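Local coordinates for single-stranded DNA-binding protein WHY1, chloroplastic (Arabidopsis thaliana, PDB 4KOO) that binds single-stranded DNA as a homotetramer, maintaining plastid genome stability in chloroplasts and modulating telomere length in the nucleus, at residues A142-A145 with V146-A150. Numbering follows the deposited sequence.
Sequences AEFA and VLISA
A142 accepts the first of four successive i to i+4 backbone hydrogen bonds, from V146 N to A142 O at 3.1 Å. V146 CG2, set beside its own backbone N, comes within 3.4 Å of A142 O. One residue on, the carbonyl of E143 takes up L147 N in a fairly straight bond (N-H...O 165°), while the branch carbon L147 CG passes 3.5 Å from E143 O. The carboxylate of E143 has its partners outside the segment: OE1 accepts a hydrogen bond from T140 N, just before the helix begins, and forms a salt bridge with K17. F144 supplies the main side-chain contact. With CG swung anti to the backbone N (chi1 -166°), its ring is brought to the carbonyl side of its own residue, and I148 CG1 lies over one face, 4.1 Å from the F144 ring centroid and 29° off the normal, in a CH-pi contact. The approach is closest at 3.6 Å between F144 CE2 and I148 CG1, and I148 CD1 extends the contact to CZ. I148 N also reaches F144 O at 2.8 Å. The F144 ring stacks with H118 as well. A145 closes the series by accepting S149 N at 2.9 Å from A145 O, and its small side chain packs on G76 of a second subunit. The arrangement is regular alpha-helix, just over two turns long, with an i to i+4 Phe-Ile pair; in the Whirly domain this helix lies against strands 9-16 and 118-126, while A142, A145, V146 and S149 meet a second subunit of the tetramer.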
loop_
_atom_site.group_PDB
_atom_site.type_symbol
_atom_site.label_atom_id
_atom_site.label_comp_id
_atom_site.label_asym_id
_atom_site.label_seq_id
_atom_site.Cartn_x
_atom_site.Cartn_y
_atom_site.Cartn_z
ATOM N N ALA A 142 7.519 16.709 -7.191
ATOM C CA ALA A 142 8.136 15.409 -6.899
ATOM C C ALA A 142 8.311 15.213 -5.393
ATOM O O ALA A 142 7.999 14.158 -4.883
ATOM C CB ALA A 142 9.485 15.313 -7.576
ATOM N N GLU A 143 8.781 16.252 -4.699
ATOM C CA GLU A 143 8.951 16.220 -3.243
ATOM C C GLU A 143 7.608 16.008 -2.528
ATOM O O GLU A 143 7.515 15.268 -1.565
ATOM C CB GLU A 143 9.619 17.511 -2.763
ATOM C CG GLU A 143 11.067 17.629 -3.148
ATOM C CD GLU A 143 11.655 19.014 -2.949
ATOM O OE1 GLU A 143 10.889 19.995 -2.909
ATOM O OE2 GLU A 143 12.896 19.118 -2.872
ATOM N N PHE A 144 6.561 16.678 -3.019
ATOM C CA PHE A 144 5.226 16.574 -2.439
ATOM C C PHE A 144 4.692 15.175 -2.625
ATOM O O PHE A 144 4.037 14.615 -1.722
ATOM C CB PHE A 144 4.303 17.607 -3.095
ATOM C CG PHE A 144 3.010 17.813 -2.369
ATOM C CD1 PHE A 144 2.979 18.534 -1.183
ATOM C CD2 PHE A 144 1.839 17.289 -2.855
ATOM C CE1 PHE A 144 1.784 18.700 -0.492
ATOM C CE2 PHE A 144 0.625 17.465 -2.159
ATOM C CZ PHE A 144 0.608 18.175 -1.010
ATOM N N ALA A 145 5.000 14.579 -3.773
ATOM C CA ALA A 145 4.550 13.240 -4.077
ATOM C C ALA A 145 5.202 12.233 -3.140
ATOM O O ALA A 145 4.548 11.289 -2.715
ATOM C CB ALA A 145 4.833 12.859 -5.542
ATOM N N VAL A 146 6.479 12.447 -2.809
ATOM C CA VAL A 146 7.141 11.612 -1.790
ATOM C C VAL A 146 6.466 11.768 -0.411
ATOM O O VAL A 146 6.213 10.788 0.305
ATOM C CB VAL A 146 8.638 11.976 -1.695
ATOM C CG1 VAL A 146 9.345 11.231 -0.556
ATOM C CG2 VAL A 146 9.321 11.639 -2.998
ATOM N N LEU A 147 6.186 13.015 -0.027
ATOM C CA LEU A 147 5.476 13.254 1.230
ATOM C C LEU A 147 4.122 12.528 1.241
ATOM O O LEU A 147 3.771 11.858 2.221
ATOM C CB LEU A 147 5.322 14.757 1.502
ATOM C CG LEU A 147 6.572 15.575 1.797
ATOM C CD1 LEU A 147 6.207 17.029 1.985
ATOM C CD2 LEU A 147 7.284 15.045 3.017
ATOM N N ILE A 148 3.334 12.675 0.184
ATOM C CA ILE A 148 2.022 12.077 0.173
ATOM C C ILE A 148 2.113 10.552 0.180
ATOM O O ILE A 148 1.322 9.890 0.834
ATOM C CB ILE A 148 1.203 12.574 -1.022
ATOM C CG1 ILE A 148 0.967 14.099 -0.909
ATOM C CG2 ILE A 148 -0.117 11.832 -1.103
ATOM C CD1 ILE A 148 0.186 14.478 0.313
ATOM N N SER A 149 3.091 9.998 -0.536
ATOM C CA SER A 149 3.375 8.546 -0.441
ATOM C C SER A 149 3.667 8.114 0.983
ATOM O O SER A 149 3.093 7.142 1.488
ATOM C CB SER A 149 4.554 8.197 -1.332
ATOM O OG SER A 149 4.978 6.867 -1.135
ATOM N N ALA A 150 4.544 8.852 1.658
ATOM C CA ALA A 150 4.912 8.540 3.016
ATOM C C ALA A 150 3.730 8.658 3.988
ATOM O O ALA A 150 3.554 7.819 4.899
ATOM C CB ALA A 150 6.046 9.459 3.449
#